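Local structure of Mypaa.01249.c (3RD5) at residues Thr176-Gln180 and Pro244-Phe248; Asn124-Pro128 and Thr287-Leu291; Ala94-Val99 and Ser110-Asn115; Ala37-Val43 and Ala61-Glu65. The protein probably acts as an oxidoreductase of the short-chain dehydrogenase/reductase family, with a substrate that has not been established. All blocks are in the same frame, centred on the assembly; numbering follows the deposited sequence. Where two conformers were deposited one is given.

Interaction 1 (Thr176-Gln180 and Pro244-Phe248); sequences TSELQ and PGDSF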
loop_
_atom_site.group_PDB
_atom_site.type_symbol
_atom_site.label_atom_id
_atom_site.label_comp_id
_atom_site.label_asym_id
_atom_site.label_seq_id
_atom_site.Cartn_x
_atom_site.Cartn_y
_atom_site.Cartn_z
ATOM N N THR A 176 -7.414 -4.902 2.661
ATOM C CA THR A 176 -6.818 -5.193 3.964
ATOM C C THR A 176 -7.731 -6.050 4.850
ATOM O O THR A 176 -7.278 -7.052 5.434
ATOM C CB THR A 176 -6.480 -3.898 4.663
ATOM O OG1 THR A 176 -5.514 -3.145 3.900
ATOM C CG2 THR A 176 -5.909 -4.125 6.114
ATOM N N SER A 177 -9.012 -5.716 4.914
ATOM C CA SER A 177 -9.972 -6.486 5.731
ATOM C C SER A 177 -10.126 -7.912 5.236
ATOM O O SER A 177 -10.108 -8.859 6.019
ATOM C CB SER A 177 -11.332 -5.802 5.726
ATOM O OG SER A 177 -11.275 -4.547 6.378
ATOM N N GLU A 178 -10.296 -8.077 3.918
ATOM C CA GLU A 178 -10.500 -9.414 3.369
ATOM C C GLU A 178 -9.218 -10.231 3.432
ATOM O O GLU A 178 -9.264 -11.418 3.723
ATOM C CB GLU A 178 -11.089 -9.362 1.970
ATOM C CG GLU A 178 -11.287 -10.696 1.272
ATOM C CD GLU A 178 -12.327 -11.607 1.843
ATOM O OE1 GLU A 178 -13.036 -11.226 2.784
ATOM O OE2 GLU A 178 -12.426 -12.738 1.277
ATOM N N LEU A 179 -8.078 -9.601 3.203
ATOM C CA LEU A 179 -6.783 -10.305 3.327
ATOM C C LEU A 179 -6.653 -10.815 4.771
ATOM O O LEU A 179 -6.300 -11.981 5.002
ATOM C CB LEU A 179 -5.605 -9.383 2.980
ATOM C CG LEU A 179 -4.221 -9.996 3.151
ATOM C CD1 LEU A 179 -4.037 -11.329 2.396
ATOM C CD2 LEU A 179 -3.159 -9.002 2.701
ATOM N N GLN A 180 -6.946 -9.978 5.773
ATOM C CA GLN A 180 -6.838 -10.447 7.138
ATOM C C GLN A 180 -7.795 -11.598 7.411
ATOM O O GLN A 180 -7.424 -12.573 8.077
ATOM C CB GLN A 180 -7.047 -9.305 8.135
ATOM C CG GLN A 180 -6.831 -9.780 9.585
ATOM C CD GLN A 180 -5.426 -10.251 9.817
ATOM O OE1 GLN A 180 -4.486 -9.488 9.699
ATOM N NE2 GLN A 180 -5.266 -11.524 10.192
ATOM N N PRO A 244 -3.317 -5.369 16.325
ATOM C CA PRO A 244 -4.196 -6.407 15.835
ATOM C C PRO A 244 -4.348 -6.357 14.310
ATOM O O PRO A 244 -4.263 -5.306 13.687
ATOM C CB PRO A 244 -5.544 -6.061 16.478
ATOM C CG PRO A 244 -5.303 -5.103 17.522
ATOM C CD PRO A 244 -3.969 -4.443 17.251
ATOM N N GLY A 245 -4.562 -7.522 13.713
ATOM C CA GLY A 245 -4.854 -7.600 12.297
ATOM C C GLY A 245 -6.033 -6.725 11.906
ATOM O O GLY A 245 -6.955 -6.512 12.700
ATOM N N ASP A 246 -5.946 -6.151 10.708
ATOM C CA ASP A 246 -6.934 -5.182 10.199
ATOM C C ASP A 246 -7.017 -3.893 10.990
ATOM O O ASP A 246 -8.044 -3.212 10.965
ATOM C CB ASP A 246 -8.345 -5.816 9.999
ATOM C CG ASP A 246 -9.246 -5.000 9.074
ATOM O OD1 ASP A 246 -8.777 -4.221 8.295
ATOM O OD2 ASP A 246 -10.484 -5.178 9.226
ATOM N N SER A 247 -5.933 -3.487 11.633
ATOM C CA SER A 247 -5.856 -2.148 12.193
ATOM C C SER A 247 -5.571 -1.155 11.086
ATOM O O SER A 247 -4.854 -1.480 10.138
ATOM C CB SER A 247 -4.733 -2.038 13.207
ATOM O OG SER A 247 -4.951 -2.830 14.354
ATOM N N PHE A 248 -6.092 0.051 11.214
ATOM C CA PHE A 248 -5.857 1.174 10.306
ATOM C C PHE A 248 -5.277 2.319 11.157
ATOM O O PHE A 248 -5.919 2.680 12.162
ATOM C CB PHE A 248 -7.208 1.619 9.739
ATOM C CG PHE A 248 -7.171 2.699 8.680
ATOM C CD1 PHE A 248 -6.097 2.896 7.841
ATOM C CD2 PHE A 248 -8.293 3.507 8.510
ATOM C CE1 PHE A 248 -6.129 3.847 6.786
ATOM C CE2 PHE A 248 -8.339 4.438 7.472
ATOM C CZ PHE A 248 -7.270 4.621 6.627
#
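Ser-177 and Asp-246 meet through their polar ends: in one of the serine's two conformers OG, turned beside its own backbone N, lies 3.0 Å from Asp-246 OD2. The bond is unsettled, since Leu-173 O offers the same proton a weak alternative. The aspartate CG stands anti to the backbone N (chi1 -161°), a torsion that swings the carboxylate out to the helix. Its other oxygen, OD1, lies 3.6 Å from CG2 of Thr-176, the two side chains crossing at a slant; OD1 also forms a salt bridge with Arg-264, and Thr-176 OG1 bonds back to Asn-172 O. The aspartate belongs to a type II beta turn running from Pro-244 to Ser-247, where it holds the third position with positive phi. This turn leads into strand 248-251 of the Rossmann-type sheet, and helix 161-185 packs beside it. The turn is closed by a weak backbone bond and reinforced by Ser-247 OG, which donates to Pro-244 O over 2.7 Å from 24° outside the carbonyl plane. Gln-180 reaches Gly-245, the residue before the aspartate in the turn: its CG points opposite the backbone N, and the chain then bends at chi2 (63°), bringing OE1 to 3.2 Å from Gly-245 CA. Both ends of that amide are held elsewhere, OE1 by Ala-192 N and NE2 by Thr-184 OG1, which fixes the rotation of the group against the glycine.

Interaction 2 (Asn124-Pro128 and Thr287-Leu291); sequences NLLLP and TEFPL
Pro-290 is the bump of this contact, and Asn-124, Leu-127 and Pro-128 shape the hollow that takes it. Its CG presses to 3.4 Å from Asn-124 O and also touches Leu-127 CB and Pro-128 CG, the two proline rings crossing at about a right angle. Beside it, Leu-127 pushes CD1 toward Phe-289, 4.0 Å from CE1, and the same leucine lies against Leu-179 of helix 161-185. In short-chain dehydrogenases helices 110-126 and 161-185 flank one side of the Rossmann sheet; here the tail following helix 271-285 lies across them and finishes the chain. Further back, Asn-124 fits along the tail's backbone, its CG 3.4 Å from Glu-288 O. Its ND2 donates to Thr-287 OG1 over 3.2 Å in a nearly straight bond (173°) lying in the amide plane. The threonine torsion (chi1 69°) turns that hydroxyl to the asparagine, and it bonds to Thr-285 OG1 as well. The other end of the amide, OD1, is buried near Phe-289 CA without a polar partner. At the C-terminal end Leu-291 lays CD2 against Pro-128, 4.1 Å from CA.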
loop_
_atom_site.group_PDB
_atom_site.type_symbol
_atom_site.label_atom_id
_atom_site.label_comp_id
_atom_site.label_asym_id
_atom_site.label_seq_id
_atom_site.Cartn_x
_atom_site.Cartn_y
_atom_site.Cartn_z
ATOM N N ASN A 124 -0.446 -11.180 -3.485
ATOM C CA ASN A 124 -0.723 -12.607 -3.609
ATOM C C ASN A 124 0.523 -13.371 -4.058
ATOM O O ASN A 124 0.713 -14.519 -3.641
ATOM C CB ASN A 124 -1.855 -12.873 -4.617
ATOM C CG ASN A 124 -3.209 -12.667 -4.032
ATOM O OD1 ASN A 124 -3.428 -12.901 -2.829
ATOM N ND2 ASN A 124 -4.171 -12.268 -4.909
ATOM N N LEU A 125 1.348 -12.774 -4.897
ATOM C CA LEU A 125 2.549 -13.446 -5.383
ATOM C C LEU A 125 3.644 -13.528 -4.312
ATOM O O LEU A 125 4.379 -14.530 -4.274
ATOM C CB LEU A 125 3.070 -12.745 -6.624
ATOM C CG LEU A 125 2.186 -12.866 -7.858
ATOM C CD1 LEU A 125 2.584 -11.850 -8.917
ATOM C CD2 LEU A 125 2.214 -14.313 -8.428
ATOM N N LEU A 126 3.726 -12.559 -3.404
ATOM C CA LEU A 126 4.744 -12.570 -2.339
ATOM C C LEU A 126 4.338 -13.316 -1.065
ATOM O O LEU A 126 5.198 -13.736 -0.281
ATOM C CB LEU A 126 5.158 -11.153 -1.987
ATOM C CG LEU A 126 5.922 -10.398 -3.060
ATOM C CD1 LEU A 126 6.270 -8.945 -2.596
ATOM C CD2 LEU A 126 7.218 -11.145 -3.418
ATOM N N LEU A 127 3.030 -13.433 -0.801
ATOM C CA LEU A 127 2.538 -13.972 0.453
ATOM C C LEU A 127 3.194 -15.276 0.924
ATOM O O LEU A 127 3.498 -15.374 2.120
ATOM C CB LEU A 127 1.014 -14.151 0.440
ATOM C CG LEU A 127 0.191 -12.946 0.843
ATOM C CD1 LEU A 127 -1.285 -13.170 0.506
ATOM C CD2 LEU A 127 0.306 -12.568 2.329
ATOM N N PRO A 128 3.433 -16.230 0.020
ATOM C CA PRO A 128 4.081 -17.478 0.464
ATOM C C PRO A 128 5.494 -17.312 1.021
ATOM O O PRO A 128 6.015 -18.272 1.635
ATOM C CB PRO A 128 4.096 -18.327 -0.812
ATOM C CG PRO A 128 3.029 -17.768 -1.646
ATOM C CD PRO A 128 3.047 -16.302 -1.400
ATOM N N THR A 287 -4.451 -13.632 -10.436
ATOM C CA THR A 287 -3.749 -14.068 -9.221
ATOM C C THR A 287 -4.807 -14.462 -8.203
ATOM O O THR A 287 -5.971 -14.069 -8.295
ATOM C CB THR A 287 -2.790 -13.005 -8.601
ATOM O OG1 THR A 287 -3.560 -11.930 -8.053
ATOM C CG2 THR A 287 -1.822 -12.501 -9.655
ATOM N N GLU A 288 -4.426 -15.314 -7.270
ATOM C CA GLU A 288 -5.325 -15.784 -6.233
ATOM C C GLU A 288 -4.647 -15.868 -4.882
ATOM O O GLU A 288 -3.424 -15.984 -4.805
ATOM C CB GLU A 288 -5.933 -17.141 -6.580
ATOM C CG GLU A 288 -5.006 -18.287 -6.612
ATOM C CD GLU A 288 -5.700 -19.627 -6.934
ATOM O OE1 GLU A 288 -6.842 -19.629 -7.462
ATOM O OE2 GLU A 288 -5.085 -20.677 -6.637
ATOM N N PHE A 289 -5.434 -15.823 -3.824
ATOM C CA PHE A 289 -4.923 -16.015 -2.468
ATOM C C PHE A 289 -4.251 -17.390 -2.388
ATOM O O PHE A 289 -4.906 -18.398 -2.699
ATOM C CB PHE A 289 -6.054 -15.906 -1.431
ATOM C CG PHE A 289 -5.586 -16.040 -0.020
ATOM C CD1 PHE A 289 -4.937 -14.993 0.612
ATOM C CD2 PHE A 289 -5.770 -17.218 0.684
ATOM C CE1 PHE A 289 -4.518 -15.106 1.929
ATOM C CE2 PHE A 289 -5.350 -17.321 1.985
ATOM C CZ PHE A 289 -4.698 -16.294 2.610
ATOM N N PRO A 290 -2.977 -17.464 -1.961
ATOM C CA PRO A 290 -2.200 -18.709 -2.136
ATOM C C PRO A 290 -2.045 -19.546 -0.884
ATOM O O PRO A 290 -1.429 -20.638 -0.959
ATOM C CB PRO A 290 -0.833 -18.156 -2.536
ATOM C CG PRO A 290 -0.735 -16.964 -1.708
ATOM C CD PRO A 290 -2.076 -16.313 -1.764
ATOM N N LEU A 291 -2.579 -19.112 0.256
ATOM C CA LEU A 291 -2.368 -19.840 1.507
ATOM C C LEU A 291 -3.584 -20.662 1.889
ATOM O O LEU A 291 -4.625 -20.655 1.210
ATOM C CB LEU A 291 -1.973 -18.898 2.644
ATOM C CG LEU A 291 -0.848 -17.897 2.370
ATOM C CD1 LEU A 291 -0.556 -16.985 3.582
ATOM C CD2 LEU A 291 0.428 -18.619 1.927
ATOM O OXT LEU A 291 -3.484 -21.405 2.902
#

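Interaction 3 (Ala94-Val99 and Ser110-Asn115); sequences AGIMAV and SQIGTN
Asn-115 sets CG beside its own backbone N (chi1 -64°) and keeps chi2 near zero (-9°), a pairing that turns its amide toward Ile-96. Gln-111, one helical turn earlier, starts in the same way and then runs extended, carrying its amide to Ala-98. Ile-96 takes the less common rotamer in which CG1 lies between backbone N and carbonyl carbon; CD1 thereby reaches the helix, 3.5 Å from Ser-110 OG and 3.8 Å from Thr-114 OG1. Val-99 places CG2 3.8 Å from Gln-111 CG, the two side chains sliding past each other in opposite directions.

The asparagine reads both polar groups of one residue. Ile-96 N donates to Asn-115 OD1 over 3.0 Å, onto a lone pair, and Asn-115 ND2 returns a bond of the same length to Ile-96 O, in the amide plane. Ala-98 N reaches Gln-111 OE1 at 2.9 Å differently, from 51° above the carbonyl plane. Ala-94 and Gly-95 end the family's Asn-Asn-Ala-Gly motif, which begins at the close of strand 87-92, and Asn-115 appears to correspond to the conserved asparagine of this helix, which here widens into a pi-type turn.

Second partners hold the amides: Ser-168 OG meets Asn-115 ND2, while Gln-111 NE2 bonds to Tyr-159 OH and Pro-161 O. With donor and acceptor matched at each end, the asparagine amide cannot flip without losing both bonds to Ile-96, which would tend to hold Ile-96 at one place along the helix.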
loop_
_atom_site.group_PDB
_atom_site.type_symbol
_atom_site.label_atom_id
_atom_site.label_comp_id
_atom_site.label_asym_id
_atom_site.label_seq_id
_atom_site.Cartn_x
_atom_site.Cartn_y
_atom_site.Cartn_z
ATOM N N ALA A 94 3.103 2.862 -3.052
ATOM C CA ALA A 94 3.043 3.638 -4.284
ATOM C C ALA A 94 1.614 4.024 -4.599
ATOM O O ALA A 94 0.704 3.227 -4.477
ATOM C CB ALA A 94 3.585 2.818 -5.472
ATOM N N GLY A 95 1.412 5.226 -5.103
ATOM C CA GLY A 95 0.089 5.620 -5.559
ATOM C C GLY A 95 0.170 6.768 -6.535
ATOM O O GLY A 95 1.153 7.538 -6.565
ATOM N N ILE A 96 -0.865 6.857 -7.349
ATOM C CA ILE A 96 -1.139 8.046 -8.131
ATOM C C ILE A 96 -2.490 8.606 -7.676
ATOM O O ILE A 96 -3.350 7.880 -7.199
ATOM C CB ILE A 96 -1.102 7.766 -9.658
ATOM C CG1 ILE A 96 -2.108 6.727 -10.072
ATOM C CG2 ILE A 96 0.339 7.350 -10.084
ATOM C CD1 ILE A 96 -2.209 6.541 -11.629
ATOM N N MET A 97 -2.706 9.894 -7.890
ATOM C CA MET A 97 -3.797 10.609 -7.254
ATOM C C MET A 97 -4.438 11.674 -8.152
ATOM O O MET A 97 -3.798 12.676 -8.502
ATOM C CB MET A 97 -3.332 11.278 -5.917
ATOM C CG MET A 97 -4.443 11.962 -5.168
ATOM S SD MET A 97 -3.942 12.575 -3.517
ATOM C CE MET A 97 -2.899 13.981 -3.959
ATOM N N ALA A 98 -5.723 11.473 -8.441
ATOM C CA ALA A 98 -6.568 12.484 -9.116
ATOM C C ALA A 98 -5.998 12.947 -10.444
ATOM O O ALA A 98 -5.940 14.118 -10.773
ATOM C CB ALA A 98 -6.839 13.644 -8.172
ATOM N N VAL A 99 -5.586 11.973 -11.232
ATOM C CA VAL A 99 -5.022 12.136 -12.579
ATOM C C VAL A 99 -6.143 12.010 -13.641
ATOM O O VAL A 99 -7.246 11.545 -13.330
ATOM C CB VAL A 99 -3.932 11.088 -12.845
ATOM C CG1 VAL A 99 -2.716 11.327 -11.901
ATOM C CG2 VAL A 99 -4.451 9.669 -12.714
ATOM N N SER A 110 -6.354 3.838 -14.546
ATOM C CA SER A 110 -5.001 3.887 -13.968
ATOM C C SER A 110 -4.932 3.959 -12.445
ATOM O O SER A 110 -4.009 3.402 -11.854
ATOM C CB SER A 110 -4.132 4.971 -14.629
ATOM O OG SER A 110 -4.520 6.282 -14.235
ATOM N N GLN A 111 -5.887 4.617 -11.810
ATOM C CA GLN A 111 -5.836 4.736 -10.349
ATOM C C GLN A 111 -6.184 3.397 -9.706
ATOM O O GLN A 111 -5.460 2.926 -8.828
ATOM C CB GLN A 111 -6.683 5.897 -9.835
ATOM C CG GLN A 111 -6.240 7.227 -10.413
ATOM C CD GLN A 111 -6.893 8.405 -9.751
ATOM O OE1 GLN A 111 -6.626 8.706 -8.569
ATOM N NE2 GLN A 111 -7.750 9.110 -10.496
ATOM N N ILE A 112 -7.311 2.794 -10.059
ATOM C CA ILE A 112 -7.620 1.467 -9.490
ATOM C C ILE A 112 -6.542 0.469 -9.899
ATOM O O ILE A 112 -6.167 -0.415 -9.101
ATOM C CB ILE A 112 -9.049 1.005 -9.841
ATOM C CG1 ILE A 112 -9.495 -0.174 -9.000
ATOM C CG2 ILE A 112 -9.194 0.636 -11.325
ATOM C CD1 ILE A 112 -9.788 0.164 -7.528
ATOM N N GLY A 113 -6.028 0.593 -11.115
ATOM C CA GLY A 113 -5.030 -0.350 -11.622
ATOM C C GLY A 113 -3.709 -0.272 -10.876
ATOM O O GLY A 113 -3.090 -1.311 -10.578
ATOM N N THR A 114 -3.239 0.920 -10.621
ATOM C CA THR A 114 -1.961 1.143 -9.937
ATOM C C THR A 114 -2.108 0.904 -8.438
ATOM O O THR A 114 -1.360 0.146 -7.817
ATOM C CB THR A 114 -1.463 2.590 -10.135
ATOM O OG1 THR A 114 -1.326 2.868 -11.539
ATOM C CG2 THR A 114 -0.111 2.829 -9.420
ATOM N N ASN A 115 -3.085 1.571 -7.820
ATOM C CA ASN A 115 -3.139 1.694 -6.371
ATOM C C ASN A 115 -3.669 0.428 -5.730
ATOM O O ASN A 115 -3.244 0.061 -4.639
ATOM C CB ASN A 115 -4.051 2.855 -6.007
ATOM C CG ASN A 115 -3.552 4.215 -6.480
ATOM O OD1 ASN A 115 -2.413 4.351 -6.954
ATOM N ND2 ASN A 115 -4.406 5.245 -6.357
#

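Interaction 4 (Ala37-Val43 and Ala61-Glu65); sequences ARRGATV and AGQVE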
loop_
_atom_site.group_PDB
_atom_site.type_symbol
_atom_site.label_atom_id
_atom_site.label_comp_id
_atom_site.label_asym_id
_atom_site.label_seq_id
_atom_site.Cartn_x
_atom_site.Cartn_y
_atom_site.Cartn_z
ATOM N N ALA A 37 15.766 1.937 6.901
ATOM C CA ALA A 37 17.166 1.638 6.659
ATOM C C ALA A 37 18.059 2.160 7.807
ATOM O O ALA A 37 19.044 1.520 8.167
ATOM C CB ALA A 37 17.626 2.229 5.284
ATOM N N ARG A 38 17.737 3.334 8.345
ATOM C CA ARG A 38 18.500 3.900 9.485
ATOM C C ARG A 38 18.447 2.967 10.709
ATOM O O ARG A 38 19.362 2.993 11.541
ATOM C CB ARG A 38 17.955 5.304 9.843
ATOM C CG ARG A 38 18.555 5.997 11.056
ATOM C CD ARG A 38 17.809 7.294 11.523
ATOM N NE ARG A 38 16.344 7.138 11.783
ATOM C CZ ARG A 38 15.809 6.761 12.957
ATOM N NH1 ARG A 38 16.600 6.475 13.997
ATOM N NH2 ARG A 38 14.477 6.624 13.074
ATOM N N ARG A 39 17.372 2.171 10.803
ATOM C CA ARG A 39 17.180 1.206 11.896
ATOM C C ARG A 39 17.654 -0.204 11.538
ATOM O O ARG A 39 17.376 -1.153 12.278
ATOM C CB ARG A 39 15.739 1.222 12.380
ATOM C CG ARG A 39 15.295 2.604 12.958
ATOM C CD ARG A 39 16.096 3.078 14.070
ATOM N NE ARG A 39 15.819 2.323 15.278
ATOM C CZ ARG A 39 16.688 2.019 16.233
ATOM N NH1 ARG A 39 17.982 2.382 16.168
ATOM N NH2 ARG A 39 16.257 1.337 17.281
ATOM N N GLY A 40 18.418 -0.335 10.451
ATOM C CA GLY A 40 19.070 -1.585 10.103
ATOM C C GLY A 40 18.347 -2.486 9.133
ATOM O O GLY A 40 18.832 -3.594 8.854
ATOM N N ALA A 41 17.224 -2.038 8.584
ATOM C CA ALA A 41 16.490 -2.873 7.618
ATOM C C ALA A 41 17.228 -3.005 6.300
ATOM O O ALA A 41 17.884 -2.067 5.835
ATOM C CB ALA A 41 15.106 -2.298 7.300
ATOM N N THR A 42 17.070 -4.157 5.652
ATOM C CA THR A 42 17.410 -4.312 4.240
ATOM C C THR A 42 16.152 -3.915 3.476
ATOM O O THR A 42 15.167 -4.643 3.484
ATOM C CB THR A 42 17.823 -5.746 3.908
ATOM O OG1 THR A 42 19.035 -6.072 4.635
ATOM C CG2 THR A 42 18.080 -5.902 2.422
ATOM N N VAL A 43 16.185 -2.752 2.827
ATOM C CA VAL A 43 15.014 -2.207 2.125
ATOM C C VAL A 43 15.147 -2.441 0.631
ATOM O O VAL A 43 16.225 -2.203 0.061
ATOM C CB VAL A 43 14.828 -0.703 2.384
ATOM C CG1 VAL A 43 13.608 -0.165 1.624
ATOM C CG2 VAL A 43 14.694 -0.404 3.887
ATOM N N ALA A 61 21.639 6.556 4.287
ATOM C CA ALA A 61 22.275 5.687 5.274
ATOM C C ALA A 61 21.564 4.335 5.392
ATOM O O ALA A 61 20.311 4.249 5.275
ATOM C CB ALA A 61 22.362 6.375 6.641
ATOM N N GLY A 62 22.324 3.276 5.624
ATOM C CA GLY A 62 21.760 1.941 5.647
ATOM C C GLY A 62 21.624 1.368 4.226
ATOM O O GLY A 62 22.245 1.872 3.286
ATOM N N GLN A 63 20.822 0.320 4.108
ATOM C CA GLN A 63 20.725 -0.500 2.884
ATOM C C GLN A 63 19.392 -0.306 2.161
ATOM O O GLN A 63 18.380 -0.904 2.539
ATOM C CB GLN A 63 20.956 -1.955 3.236
ATOM C CG GLN A 63 22.368 -2.190 3.693
ATOM C CD GLN A 63 22.653 -3.641 4.004
ATOM O OE1 GLN A 63 22.674 -4.034 5.162
ATOM N NE2 GLN A 63 22.857 -4.462 2.953
ATOM N N VAL A 64 19.356 0.594 1.159
ATOM C CA VAL A 64 18.163 0.752 0.304
ATOM C C VAL A 64 18.568 0.372 -1.115
ATOM O O VAL A 64 19.344 1.095 -1.761
ATOM C CB VAL A 64 17.602 2.183 0.324
ATOM C CG1 VAL A 64 16.335 2.256 -0.518
ATOM C CG2 VAL A 64 17.308 2.648 1.751
ATOM N N GLU A 65 18.074 -0.783 -1.572
ATOM C CA GLU A 65 18.282 -1.297 -2.925
ATOM C C GLU A 65 17.126 -0.887 -3.809
ATOM O O GLU A 65 16.013 -0.901 -3.357
ATOM C CB GLU A 65 18.401 -2.839 -2.943
ATOM C CG GLU A 65 18.643 -3.420 -4.348
ATOM C CD GLU A 65 18.508 -4.928 -4.458
ATOM O OE1 GLU A 65 18.277 -5.618 -3.435
ATOM O OE2 GLU A 65 18.659 -5.416 -5.611
HETATM O O HOH W 1 19.942 -0.639 6.744
#
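The peptide groups of Val-43 bond to those of Gln-63 and Glu-65: Val-43 N donates to Gln-63 O at 2.9 Å, and Glu-65 N donates to Val-43 O at 2.8 Å. Val-43 O also receives a CA-H contact from Val-64. In one of its two conformers, the Arg-38 guanidinium has Arg-39 CG over one face, toward its edge, and forms a salt bridge with Glu-35. The side chains of Val-43 and Val-64 lie on one face of the sheet, where Val-64 CG2 comes 3.6 Å from Ala-37 CB. That methyl is also 3.4 Å from Ala-61 O, while Gly-62 passes the helix end with CA 3.7 Å from Ala-37 O. A water fills the junction, donating to Ala-37 O and to Ala-41 O and accepting from Gln-63 N. Helix 27-38 ends there in a Schellman motif: Gly-40, at positive phi, bonds through N to Ala-37 O, and Ala-41 N reaches Leu-36 O. The chain then enters strand 42-47, which runs parallel to the outermost strand 63-68 and is linked to it through helix 50-57, the beta-alpha-beta crossover of a Rossmann fold.

Overall arrangement
Followed from the N terminus, the chain first closes interaction 4, where strand 63-68 returns beside strand 42-47 after the excursion through helix 50-57. Interaction 3 comes next, a short closure of ten intervening residues that sets the loop after strand 87-92 on the start of helix 110-126. The far end of that helix opens interaction 2, which closes only at the C terminus and so encloses interaction 1, where helix 161-185 meets the turn before strand 248-251. No loops cross. Interactions 1 and 2 touch through Leu-179, whose CD1 lies 3.8 Å from Phe-289 CE1, whereas interaction 4 stands apart at the far sheet edge, its centre about 26 Å from those of both.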